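Local coordinates for hypothetical protein TTHA0227 (Thermus thermophilus, PDB 2EJQ) that is of unknown function but is probably a zincin-like metallopeptidase that binds metal ions, at residues 5-8 with 9-13; 81-85 with 86-90. The protein carries 1 engineered substitution. All coordinates share one frame; numbering follows the deposited sequence.

Contact 1. Residues 5-8 with 9-13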
ATOM      1  N   ALA A   5     -15.383   3.309  -6.739  1.00 51.96           N
ATOM      2  CA  ALA A   5     -14.659   3.376  -7.994  1.00 49.83           C
ATOM      3  C   ALA A   5     -13.151   3.301  -7.761  1.00 48.14           C
ATOM      4  O   ALA A   5     -12.419   2.748  -8.587  1.00 46.72           O
ATOM      5  CB  ALA A   5     -15.023   4.658  -8.735  1.00 46.49           C
ATOM      6  N   PHE A   6     -12.699   3.865  -6.641  1.00 42.62           N
ATOM      7  CA  PHE A   6     -11.285   3.858  -6.290  1.00 43.87           C
ATOM      8  C   PHE A   6     -10.840   2.418  -6.017  1.00 44.02           C
ATOM      9  O   PHE A   6      -9.811   1.975  -6.521  1.00 40.51           O
ATOM     10  CB  PHE A   6     -11.034   4.718  -5.045  1.00 40.33           C
ATOM     11  CG  PHE A   6      -9.582   4.811  -4.650  1.00 42.92           C
ATOM     12  CD1 PHE A   6      -8.685   5.566  -5.403  1.00 39.42           C
ATOM     13  CD2 PHE A   6      -9.106   4.122  -3.535  1.00 41.85           C
ATOM     14  CE1 PHE A   6      -7.336   5.634  -5.059  1.00 37.31           C
ATOM     15  CE2 PHE A   6      -7.756   4.186  -3.183  1.00 38.55           C
ATOM     16  CZ  PHE A   6      -6.870   4.945  -3.949  1.00 40.89           C
ATOM     17  N   VAL A   7     -11.629   1.700  -5.219  1.00 43.55           N
ATOM     18  CA  VAL A   7     -11.333   0.313  -4.876  1.00 45.85           C
ATOM     19  C   VAL A   7     -11.218  -0.517  -6.147  1.00 51.34           C
ATOM     20  O   VAL A   7     -10.293  -1.314  -6.301  1.00 50.66           O
ATOM     21  CB  VAL A   7     -12.438  -0.299  -3.997  1.00 47.77           C
ATOM     22  CG1 VAL A   7     -12.209  -1.800  -3.845  1.00 42.27           C
ATOM     23  CG2 VAL A   7     -12.456   0.382  -2.623  1.00 39.66           C
ATOM     24  N   GLU A   8     -12.165  -0.303  -7.053  1.00 50.44           N
ATOM     25  CA  GLU A   8     -12.224  -0.997  -8.332  1.00 52.41           C
ATOM     26  C   GLU A   8     -11.000  -0.695  -9.208  1.00 53.24           C
ATOM     27  O   GLU A   8     -10.525  -1.552  -9.946  1.00 47.13           O
ATOM     28  CB  GLU A   8     -13.514  -0.583  -9.048  1.00 57.92           C
ATOM     29  CG  GLU A   8     -13.868  -1.395 -10.268  1.00 70.48           C
ATOM     30  CD  GLU A   8     -15.264  -1.075 -10.767  1.00 82.28           C
ATOM     31  OE1 GLU A   8     -16.232  -1.314 -10.005  1.00 83.59           O
ATOM     32  OE2 GLU A   8     -15.391  -0.580 -11.913  1.00 82.69           O
ATOM     33  N   LEU A   9     -10.502   0.535  -9.138  1.00 48.41           N
ATOM     34  CA  LEU A   9      -9.339   0.917  -9.927  1.00 46.41           C
ATOM     35  C   LEU A   9      -8.101   0.217  -9.371  1.00 47.80           C
ATOM     36  O   LEU A   9      -7.260  -0.282 -10.128  1.00 43.12           O
ATOM     37  CB  LEU A   9      -9.132   2.432  -9.866  1.00 43.16           C
ATOM     38  CG  LEU A   9      -7.858   2.982 -10.506  1.00 47.02           C
ATOM     39  CD1 LEU A   9      -7.811   2.605 -11.990  1.00 45.30           C
ATOM     40  CD2 LEU A   9      -7.816   4.493 -10.319  1.00 48.64           C
ATOM     41  N   VAL A  10      -7.998   0.187  -8.046  1.00 41.71           N
ATOM     42  CA  VAL A  10      -6.875  -0.444  -7.369  1.00 44.47           C
ATOM     43  C   VAL A  10      -6.771  -1.927  -7.733  1.00 46.46           C
ATOM     44  O   VAL A  10      -5.695  -2.423  -8.060  1.00 45.40           O
ATOM     45  CB  VAL A  10      -7.016  -0.309  -5.848  1.00 39.53           C
ATOM     46  CG1 VAL A  10      -6.010  -1.209  -5.148  1.00 34.54           C
ATOM     47  CG2 VAL A  10      -6.813   1.142  -5.440  1.00 42.24           C
ATOM     48  N   GLU A  11      -7.896  -2.625  -7.683  1.00 43.89           N
ATOM     49  CA  GLU A  11      -7.929  -4.044  -7.997  1.00 52.28           C
ATOM     50  C   GLU A  11      -7.592  -4.315  -9.464  1.00 51.90           C
ATOM     51  O   GLU A  11      -6.921  -5.306  -9.790  1.00 53.70           O
ATOM     52  CB  GLU A  11      -9.313  -4.609  -7.694  1.00 50.56           C
ATOM     53  CG  GLU A  11      -9.783  -4.374  -6.267  1.00 56.07           C
ATOM     54  CD  GLU A  11     -11.164  -4.954  -5.992  1.00 59.15           C
ATOM     55  OE1 GLU A  11     -12.074  -4.746  -6.822  1.00 57.86           O
ATOM     56  OE2 GLU A  11     -11.346  -5.608  -4.941  1.00 60.95           O
ATOM     57  N   ARG A  12      -8.073  -3.435 -10.344  1.00 48.98           N
ATOM     58  CA  ARG A  12      -7.856  -3.592 -11.773  1.00 49.65           C
ATOM     59  C   ARG A  12      -6.360  -3.420 -12.076  1.00 53.02           C
ATOM     60  O   ARG A  12      -5.791  -4.188 -12.855  1.00 50.02           O
ATOM     61  CB  ARG A  12      -8.733  -2.576 -12.537  1.00 49.96           C
ATOM     62  CG  ARG A  12      -8.438  -2.423 -14.022  1.00 55.12           C
ATOM     63  CD  ARG A  12      -8.905  -1.138 -14.579  1.00 60.14           C
ATOM     64  NE  ARG A  12      -7.820  -0.409 -15.221  1.00 68.01           N
ATOM     65  CZ  ARG A  12      -7.794   0.904 -15.383  1.00 66.76           C
ATOM     66  NH1 ARG A  12      -8.795   1.619 -14.965  1.00 77.96           N
ATOM     67  NH2 ARG A  12      -6.752   1.492 -15.946  1.00 69.98           N
ATOM     68  N   LEU A  13      -5.725  -2.429 -11.450  1.00 48.61           N
ATOM     69  CA  LEU A  13      -4.294  -2.202 -11.640  1.00 47.13           C
ATOM     70  C   LEU A  13      -3.493  -3.303 -10.931  1.00 48.47           C
ATOM     71  O   LEU A  13      -2.488  -3.793 -11.459  1.00 47.93           O
ATOM     72  CB  LEU A  13      -3.895  -0.822 -11.091  1.00 46.71           C
ATOM     73  CG  LEU A  13      -4.448   0.425 -11.795  1.00 51.80           C
ATOM     74  CD1 LEU A  13      -4.015   1.681 -11.049  1.00 47.12           C
ATOM     75  CD2 LEU A  13      -3.953   0.471 -13.227  1.00 39.96           C
TER

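Contact 2. Residues 81-85 with 86-90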
ATOM      1  N   GLU A  81      -7.143  19.697  -9.661  1.00 48.08           N
ATOM      2  CA  GLU A  81      -7.544  19.614 -11.056  1.00 49.07           C
ATOM      3  C   GLU A  81      -6.566  18.752 -11.862  1.00 45.87           C
ATOM      4  O   GLU A  81      -5.343  18.822 -11.664  1.00 45.30           O
ATOM      5  CB  GLU A  81      -7.645  21.015 -11.658  1.00 44.03           C
ATOM      6  CG  GLU A  81      -7.932  21.015 -13.141  1.00 45.99           C
ATOM      7  CD  GLU A  81      -8.141  22.409 -13.684  1.00 53.48           C
ATOM      8  OE1 GLU A  81      -7.463  23.346 -13.195  1.00 56.28           O
ATOM      9  OE2 GLU A  81      -8.976  22.561 -14.601  1.00 49.00           O
ATOM     10  N   GLY A  82      -7.127  17.934 -12.752  1.00 41.50           N
ATOM     11  CA  GLY A  82      -6.325  17.049 -13.586  1.00 48.51           C
ATOM     12  C   GLY A  82      -5.642  15.886 -12.885  1.00 48.35           C
ATOM     13  O   GLY A  82      -4.780  15.239 -13.469  1.00 46.64           O
ATOM     14  N   PHE A  83      -6.032  15.608 -11.641  1.00 48.03           N
ATOM     15  CA  PHE A  83      -5.427  14.515 -10.866  1.00 47.40           C
ATOM     16  C   PHE A  83      -5.484  13.193 -11.632  1.00 43.10           C
ATOM     17  O   PHE A  83      -6.564  12.723 -11.965  1.00 41.28           O
ATOM     18  CB  PHE A  83      -6.151  14.358  -9.523  1.00 41.62           C
ATOM     19  CG  PHE A  83      -5.478  13.416  -8.571  1.00 42.82           C
ATOM     20  CD1 PHE A  83      -4.244  13.735  -8.006  1.00 44.18           C
ATOM     21  CD2 PHE A  83      -6.075  12.208  -8.235  1.00 40.75           C
ATOM     22  CE1 PHE A  83      -3.610  12.863  -7.117  1.00 39.72           C
ATOM     23  CE2 PHE A  83      -5.454  11.329  -7.349  1.00 43.41           C
ATOM     24  CZ  PHE A  83      -4.218  11.659  -6.789  1.00 41.01           C
ATOM     25  N   ASP A  84      -4.328  12.602 -11.923  1.00 45.86           N
ATOM     26  CA  ASP A  84      -4.308  11.336 -12.659  1.00 43.71           C
ATOM     27  C   ASP A  84      -4.463  10.180 -11.678  1.00 45.17           C
ATOM     28  O   ASP A  84      -3.473   9.686 -11.131  1.00 43.36           O
ATOM     29  CB  ASP A  84      -2.989  11.178 -13.403  1.00 47.23           C
ATOM     30  CG  ASP A  84      -3.059  10.116 -14.472  1.00 49.80           C
ATOM     31  OD1 ASP A  84      -3.856   9.154 -14.318  1.00 45.70           O
ATOM     32  OD2 ASP A  84      -2.312  10.247 -15.465  1.00 52.53           O
ATOM     33  N   TRP A  85      -5.702   9.750 -11.459  1.00 46.61           N
ATOM     34  CA  TRP A  85      -5.979   8.672 -10.516  1.00 46.45           C
ATOM     35  C   TRP A  85      -5.209   7.398 -10.814  1.00 48.51           C
ATOM     36  O   TRP A  85      -4.604   6.804  -9.916  1.00 46.68           O
ATOM     37  CB  TRP A  85      -7.478   8.355 -10.486  1.00 44.02           C
ATOM     38  CG  TRP A  85      -8.306   9.387  -9.758  1.00 53.40           C
ATOM     39  CD1 TRP A  85      -9.015  10.424 -10.311  1.00 49.20           C
ATOM     40  CD2 TRP A  85      -8.485   9.491  -8.338  1.00 49.96           C
ATOM     41  NE1 TRP A  85      -9.620  11.166  -9.319  1.00 52.62           N
ATOM     42  CE2 TRP A  85      -9.312  10.616  -8.100  1.00 50.43           C
ATOM     43  CE3 TRP A  85      -8.023   8.745  -7.241  1.00 52.99           C
ATOM     44  CZ2 TRP A  85      -9.689  11.013  -6.809  1.00 50.44           C
ATOM     45  CZ3 TRP A  85      -8.397   9.141  -5.953  1.00 54.14           C
ATOM     46  CH2 TRP A  85      -9.222  10.266  -5.752  1.00 52.86           C
ATOM     47  N   GLU A  86      -5.241   6.980 -12.074  1.00 45.58           N
ATOM     48  CA  GLU A  86      -4.566   5.769 -12.494  1.00 48.13           C
ATOM     49  C   GLU A  86      -3.057   5.858 -12.297  1.00 49.82           C
ATOM     50  O   GLU A  86      -2.431   4.925 -11.786  1.00 45.93           O
ATOM     51  CB  GLU A  86      -4.876   5.473 -13.956  1.00 51.44           C
ATOM     52  CG  GLU A  86      -4.131   4.252 -14.486  1.00 58.75           C
ATOM     53  CD  GLU A  86      -4.262   4.094 -15.986  1.00 59.81           C
ATOM     54  OE1 GLU A  86      -5.239   3.459 -16.434  1.00 58.59           O
ATOM     55  OE2 GLU A  86      -3.389   4.619 -16.712  1.00 61.92           O
ATOM     56  N   ALA A  87      -2.475   6.984 -12.691  1.00 46.12           N
ATOM     57  CA  ALA A  87      -1.039   7.164 -12.558  1.00 41.49           C
ATOM     58  C   ALA A  87      -0.622   7.172 -11.094  1.00 46.10           C
ATOM     59  O   ALA A  87       0.398   6.587 -10.740  1.00 44.09           O
ATOM     60  CB  ALA A  87      -0.612   8.450 -13.228  1.00 36.13           C
ATOM     61  N   GLU A  88      -1.411   7.830 -10.246  1.00 42.17           N
ATOM     62  CA  GLU A  88      -1.103   7.913  -8.820  1.00 43.48           C
ATOM     63  C   GLU A  88      -1.243   6.569  -8.073  1.00 43.06           C
ATOM     64  O   GLU A  88      -0.414   6.240  -7.235  1.00 43.72           O
ATOM     65  CB  GLU A  88      -1.985   8.977  -8.164  1.00 48.51           C
ATOM     66  CG  GLU A  88      -1.793  10.391  -8.716  1.00 55.83           C
ATOM     67  CD  GLU A  88      -0.565  11.092  -8.150  1.00 56.24           C
ATOM     68  OE1 GLU A  88      -0.047  10.642  -7.108  1.00 60.25           O
ATOM     69  OE2 GLU A  88      -0.128  12.108  -8.733  1.00 60.25           O
ATOM     70  N   VAL A  89      -2.282   5.801  -8.375  1.00 36.74           N
ATOM     71  CA  VAL A  89      -2.478   4.503  -7.739  1.00 42.79           C
ATOM     72  C   VAL A  89      -1.366   3.537  -8.194  1.00 47.98           C
ATOM     73  O   VAL A  89      -0.765   2.814  -7.389  1.00 40.38           O
ATOM     74  CB  VAL A  89      -3.849   3.895  -8.123  1.00 39.40           C
ATOM     75  CG1 VAL A  89      -3.926   2.460  -7.658  1.00 42.26           C
ATOM     76  CG2 VAL A  89      -4.972   4.702  -7.489  1.00 39.79           C
ATOM     77  N   TRP A  90      -1.107   3.532  -9.496  1.00 43.27           N
ATOM     78  CA  TRP A  90      -0.080   2.685 -10.077  1.00 41.87           C
ATOM     79  C   TRP A  90       1.232   2.853  -9.322  1.00 42.70           C
ATOM     80  O   TRP A  90       1.790   1.900  -8.780  1.00 45.93           O
ATOM     81  CB  TRP A  90       0.114   3.057 -11.545  1.00 41.91           C
ATOM     82  CG  TRP A  90       1.163   2.258 -12.251  1.00 48.48           C
ATOM     83  CD1 TRP A  90       2.404   2.686 -12.632  1.00 51.56           C
ATOM     84  CD2 TRP A  90       1.029   0.925 -12.751  1.00 44.91           C
ATOM     85  NE1 TRP A  90       3.046   1.707 -13.349  1.00 50.03           N
ATOM     86  CE2 TRP A  90       2.225   0.612 -13.434  1.00 52.99           C
ATOM     87  CE3 TRP A  90       0.012  -0.037 -12.686  1.00 45.83           C
ATOM     88  CZ2 TRP A  90       2.428  -0.618 -14.058  1.00 46.92           C
ATOM     89  CZ3 TRP A  90       0.215  -1.258 -13.305  1.00 52.98           C
ATOM     90  CH2 TRP A  90       1.416  -1.538 -13.980  1.00 51.77           C
TER
HETATM   91  O   HOH W   1      -1.715  13.560 -10.782  1.00 46.69           O
HETATM   92  O   HOH W   2      -6.923   8.165 -14.128  1.00 61.44           O

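Contact 1. Residues 5-8 with 9-13
From Ala-5 to Glu-8, four successive carbonyls receive the N-H groups of Leu-9 to Arg-12, the i to i+4 ladder of one alpha-helix, 3-16. The Val-10 N to Phe-6 O bond is 3.0 Å long with 162° at the hydrogen, and the bond from Glu-11 N to Val-7 O is equally straight. Leu-9 N is more bent onto Ala-5 O and adds a weak second bond to Phe-6 O at 3.1 Å, so that carbonyl holds two N-H groups.

Among the side chains, Phe-6 and Val-10 make the inward pair. With Val-10 CG1 anti to the backbone N (chi1 168°), CG2 falls beside that N and lies back along the helix over one face of the Phe-6 ring, 4.2 Å from the centroid and 20° off the normal: a CH-pi contact displaced toward the rim, near CE2. The same methyl, Val-10 CG2, also rests 3.3 Å from Phe-6 O. One residue further on, Val-7 and Glu-11 run side by side in the same direction, with Val-7 CG1 4.0 Å from Glu-11 CD and Glu-11 CG 3.1 Å from Val-7 O. Arg-12 bends at chi3, and its NH2 makes a salt bridge with Glu-86 of helix 85-105.

The sides of the helix thus differ in chemistry. Phe-6 and Val-10 are buried hydrocarbon, resting on Val-30 of strand 27-31, while Glu-8 and Glu-11 are exposed and Arg-12 carries its charge to Glu-86; Phe-6 O, beside the buried pair, is met by Val-10 N and weakly by Leu-9 N.

Contact 2. Residues 81-85 with 86-90
The Phe-83 ring meets Glu-88 CG obliquely, with CZ 3.3 Å from that methylene, while another part of its edge points at Trp-85, whose CD2 lies in the phenyl plane. Phe-83 CD2 stands 3.5 Å above the centre of one face of the Trp-85 indole, an edge-to-face arrangement of the two rings. Glu-88 crosses Phe-83 at about a right angle as a chain, yet its carboxylate plane is only 16° from that of the ring. A bend at chi2 (-80°) brings the carboxylate back past Phe-83 CE1, where a water takes over: it accepts from Asp-84 N and donates to Glu-88 OE2, each at 3.0 Å.

Asp-84 is the N-cap of helix 85-105. Asp-84 OD1 accepts from Ala-87 N at 3.0 Å with 165° at the hydrogen, the donor sitting well above the carboxylate plane, and Ala-87 CB lies against CG and OD2. A second water donates to OD1 and accepts from Glu-86 N, 2.9 Å away. Asp-84 O receives Glu-88 N at 2.9 Å, and Val-89 N bonds to Trp-85 O, so the helical ladder starts directly at the cap. With an alanine in place of Glu-88, the water on Asp-84 N would probably lose its acceptor, and Phe-83 CZ the methylene it leans on.

The contact of Phe-83 with Glu-88 resembles a hydrophobic staple flanking the N-cap, with the aliphatic part of Glu-88 in the place of an apolar side chain. Carboxylate and water thus satisfy Ala-87 N and Glu-86 N respectively, and the negative Asp-84 is probably stabilised by the helix dipole.

In the fold
Contacts 1 and 2 have centres 12 Å apart and are joined directly, helix 3-16 lying against the start of helix 85-105. Phe-6 packs on two residues of contact 2: CE1 is 3.5 Å from Val-89 CG2 and CD1 is 3.6 Å from Trp-85 CZ3. Arg-12 NH2 bridges to Glu-86 OE1 at 2.5 Å. Helix 72-78 completes the cluster, its Phe-75 touching Phe-6, Phe-83 and Trp-85. A magnesium site seen for this protein at Leu-76 and Ala-79 is close, though no magnesium is bound to this chain here: the Phe-83 side chain is about 3 Å from that of Ala-79. Further along helix 85-105, His-95, Glu-96 and His-99 form an HExxH pattern, consistent with a zincin active site; no metal is bound to them here.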